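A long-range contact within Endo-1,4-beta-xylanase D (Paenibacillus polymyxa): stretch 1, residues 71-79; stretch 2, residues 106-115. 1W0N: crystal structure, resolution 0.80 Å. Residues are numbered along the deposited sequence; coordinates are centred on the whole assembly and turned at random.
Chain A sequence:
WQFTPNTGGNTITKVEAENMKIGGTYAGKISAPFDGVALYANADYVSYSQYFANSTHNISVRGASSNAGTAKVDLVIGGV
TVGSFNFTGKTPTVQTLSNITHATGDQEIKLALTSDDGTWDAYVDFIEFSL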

# COMPACT_ATOMS: atom_id res chain seq x y z
N ALA A 71 5.60 -4.41 9.99
CA ALA A 71 4.55 -3.46 9.65
C ALA A 71 3.66 -4.15 8.61
O ALA A 71 4.15 -4.81 7.71
CB ALA A 71 5.15 -2.19 9.07
N LYS A 72 2.35 -4.03 8.77
CA LYS A 72 1.42 -4.66 7.84
C LYS A 72 0.53 -3.59 7.22
O LYS A 72 0.03 -2.71 7.91
CB LYS A 72 0.57 -5.73 8.51
CG LYS A 72 1.34 -7.09 8.63
CD LYS A 72 0.48 -8.14 9.17
CE LYS A 72 1.06 -9.45 9.02
NZ LYS A 72 0.26 -10.19 8.04
N VAL A 73 0.34 -3.72 5.90
CA VAL A 73 -0.41 -2.75 5.11
C VAL A 73 -1.54 -3.45 4.37
O VAL A 73 -1.27 -4.32 3.53
CB VAL A 73 0.53 -2.05 4.11
CG1 VAL A 73 -0.24 -1.06 3.25
CG2 VAL A 73 1.68 -1.35 4.83
N ASP A 74 -2.78 -3.07 4.66
CA ASP A 74 -3.93 -3.56 3.91
C ASP A 74 -4.01 -2.90 2.54
O ASP A 74 -3.77 -1.69 2.40
CB ASP A 74 -5.23 -3.21 4.64
CG ASP A 74 -5.54 -4.11 5.82
OD1 ASP A 74 -4.91 -5.15 5.98
OD2 ASP A 74 -6.46 -3.78 6.61
N LEU A 75 -4.38 -3.70 1.55
CA LEU A 75 -4.75 -3.23 0.23
C LEU A 75 -6.26 -3.30 0.10
O LEU A 75 -6.86 -4.36 0.27
CB LEU A 75 -4.09 -4.08 -0.84
CG LEU A 75 -4.49 -3.78 -2.28
CD1 LEU A 75 -4.12 -2.35 -2.67
CD2 LEU A 75 -3.85 -4.78 -3.23
N VAL A 76 -6.86 -2.15 -0.20
CA VAL A 76 -8.30 -2.02 -0.34
C VAL A 76 -8.56 -1.63 -1.80
O VAL A 76 -8.00 -0.65 -2.30
CB VAL A 76 -8.86 -1.00 0.62
CG1 VAL A 76 -10.37 -1.11 0.69
CG2 VAL A 76 -8.23 -1.15 2.01
N ILE A 77 -9.37 -2.42 -2.50
CA ILE A 77 -9.75 -2.12 -3.90
C ILE A 77 -11.25 -2.03 -3.93
O ILE A 77 -11.96 -2.99 -3.62
CB ILE A 77 -9.26 -3.21 -4.88
CG1 ILE A 77 -7.73 -3.37 -4.81
CG2 ILE A 77 -9.72 -2.87 -6.30
CD1 ILE A 77 -7.18 -4.46 -5.70
N GLY A 78 -11.78 -0.87 -4.32
CA GLY A 78 -13.20 -0.69 -4.37
C GLY A 78 -13.88 -0.95 -3.05
O GLY A 78 -14.99 -1.49 -3.05
N GLY A 79 -13.21 -0.59 -1.95
CA GLY A 79 -13.73 -0.78 -0.63
C GLY A 79 -13.55 -2.17 -0.03
O GLY A 79 -13.87 -2.35 1.14
N ASP A 106 -13.75 1.98 -12.78
CA ASP A 106 -13.04 2.86 -11.88
C ASP A 106 -13.16 2.35 -10.46
O ASP A 106 -14.27 2.19 -9.94
CB ASP A 106 -13.60 4.28 -11.96
CG ASP A 106 -13.44 4.86 -13.31
OD1 ASP A 106 -12.27 4.90 -13.80
OD2 ASP A 106 -14.45 5.28 -13.97
N GLN A 107 -12.00 2.12 -9.82
CA GLN A 107 -11.99 1.60 -8.46
C GLN A 107 -10.97 2.38 -7.63
O GLN A 107 -9.85 2.61 -8.05
CB GLN A 107 -11.61 0.13 -8.46
CG GLN A 107 -12.61 -0.75 -9.22
CD GLN A 107 -14.03 -0.72 -8.65
OE1 GLN A 107 -14.21 -0.51 -7.46
NE2 GLN A 107 -15.00 -0.91 -9.48
N GLU A 108 -11.38 2.72 -6.41
CA GLU A 108 -10.45 3.30 -5.47
C GLU A 108 -9.45 2.25 -5.04
O GLU A 108 -9.82 1.13 -4.67
CB GLU A 108 -11.16 3.81 -4.23
CG GLU A 108 -10.20 4.42 -3.20
CD GLU A 108 -10.85 4.63 -1.89
OE1 GLU A 108 -11.21 3.64 -1.13
OE2 GLU A 108 -11.04 5.77 -1.48
N ILE A 109 -8.16 2.63 -5.06
CA ILE A 109 -7.08 1.83 -4.51
C ILE A 109 -6.61 2.53 -3.25
O ILE A 109 -6.32 3.74 -3.29
CB ILE A 109 -5.91 1.75 -5.51
CG1 ILE A 109 -6.37 1.33 -6.90
CG2 ILE A 109 -4.80 0.83 -4.97
CD1 ILE A 109 -7.15 0.04 -6.97
N LYS A 110 -6.57 1.83 -2.13
CA LYS A 110 -6.15 2.43 -0.87
C LYS A 110 -5.18 1.49 -0.17
O LYS A 110 -5.38 0.27 -0.15
CB LYS A 110 -7.36 2.72 -0.01
CG LYS A 110 -7.07 3.32 1.35
CD LYS A 110 -8.29 3.74 2.09
CE LYS A 110 -9.09 2.65 2.60
NZ LYS A 110 -10.13 3.23 3.46
N LEU A 111 -4.12 2.07 0.40
CA LEU A 111 -3.22 1.36 1.30
C LEU A 111 -3.34 2.01 2.68
O LEU A 111 -3.31 3.25 2.81
CB LEU A 111 -1.78 1.45 0.79
CG LEU A 111 -1.51 0.73 -0.54
CD1 LEU A 111 -0.19 1.20 -1.16
CD2 LEU A 111 -1.49 -0.78 -0.38
N ALA A 112 -3.46 1.19 3.72
CA ALA A 112 -3.58 1.67 5.12
C ALA A 112 -3.01 0.63 6.02
O ALA A 112 -3.00 -0.55 5.69
CB ALA A 112 -5.03 1.92 5.48
N LEU A 113 -2.53 0.96 7.21
CA LEU A 113 -2.07 -0.05 8.16
C LEU A 113 -3.18 -1.03 8.49
O LEU A 113 -4.33 -0.64 8.68
CB LEU A 113 -1.55 0.58 9.44
CG LEU A 113 -0.26 1.40 9.34
CD1 LEU A 113 0.09 2.00 10.66
CD2 LEU A 113 0.88 0.62 8.83
N THR A 114 -2.82 -2.30 8.63
CA THR A 114 -3.76 -3.33 9.02
C THR A 114 -4.31 -3.11 10.47
O THR A 114 -5.46 -3.38 10.74
CB THR A 114 -3.05 -4.72 8.79
OG1 THR A 114 -2.59 -4.88 7.47
CG2 THR A 114 -3.89 -5.89 9.11
N SER A 115 -3.44 -2.70 11.35
CA SER A 115 -3.66 -2.32 12.79
C SER A 115 -3.11 -0.80 13.14
O SER A 115 -2.51 -0.15 12.35
CB SER A 115 -2.92 -3.20 13.84
OG SER A 115 -1.56 -2.82 13.91
O HOH W 1 -0.66 -2.67 10.71
O HOH W 2 -6.74 -1.05 7.37
O HOH W 3 -7.18 -4.58 9.05
O HOH W 4 -10.77 1.01 -1.86

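In an antiparallel strand pair the backbone register sets which side chains share a face, and their rotamers determine which atoms meet there; strands 71-77 and 107-113 of this xylanase illustrate the principle. Val76 N donates to Lys110 O at 2.8 Å and Lys110 N returns a bond to Val76 O at 2.9 Å, while the Asp74 and Ala112 pair is less even, with Asp74 N to Ala112 O at 2.7 Å but Ala112 N to Asp74 O at 3.2 Å.

On the face carrying Leu75, Ile77, Ile109 and Leu111, the side chains are buried and meet methyl to methyl. Leu75, with chi1 t and chi2 p, brings CD1 to 3.8 Å from CD2 of Leu111 (m, t) and to 4.0 Å from CG2 of Ile109, so one methyl touches two successive neighbours on that face. Ile109 adopts m for both chi angles, which places its CD1 3.9 Å from CG2 of Ile77.

On the other face, Lys110 keeps chi1 and chi2 at t, then turns at chi3 (p); its aliphatic CE lies 3.9 Å from CG2 of Val76, so the chain packs through carbon before its ammonium group. Asp74 points CB to this face, but with chi1 at m its carboxylate comes nearer the other stretch. Just past the end of that strand, Thr114 OG1, also on an m rotamer, donates to Asp74 OD1 at 2.8 Å, beside the backbone bond from Thr114 N to Lys72 O at 3.0 Å. The second carboxylate oxygen is engaged by solvent: water 3 bridges Asp74 OD2 and Thr114 O, at 2.7 Å from each.

At the far end, Gly78 N donates to Glu108 O at 2.8 Å. Gln107, with chi1 and chi2 both m, sets OE1 3.3 Å from Gly78 CA; an ideal CB on Gly78 would clash with Gln107 OE1, at 2.3 Å.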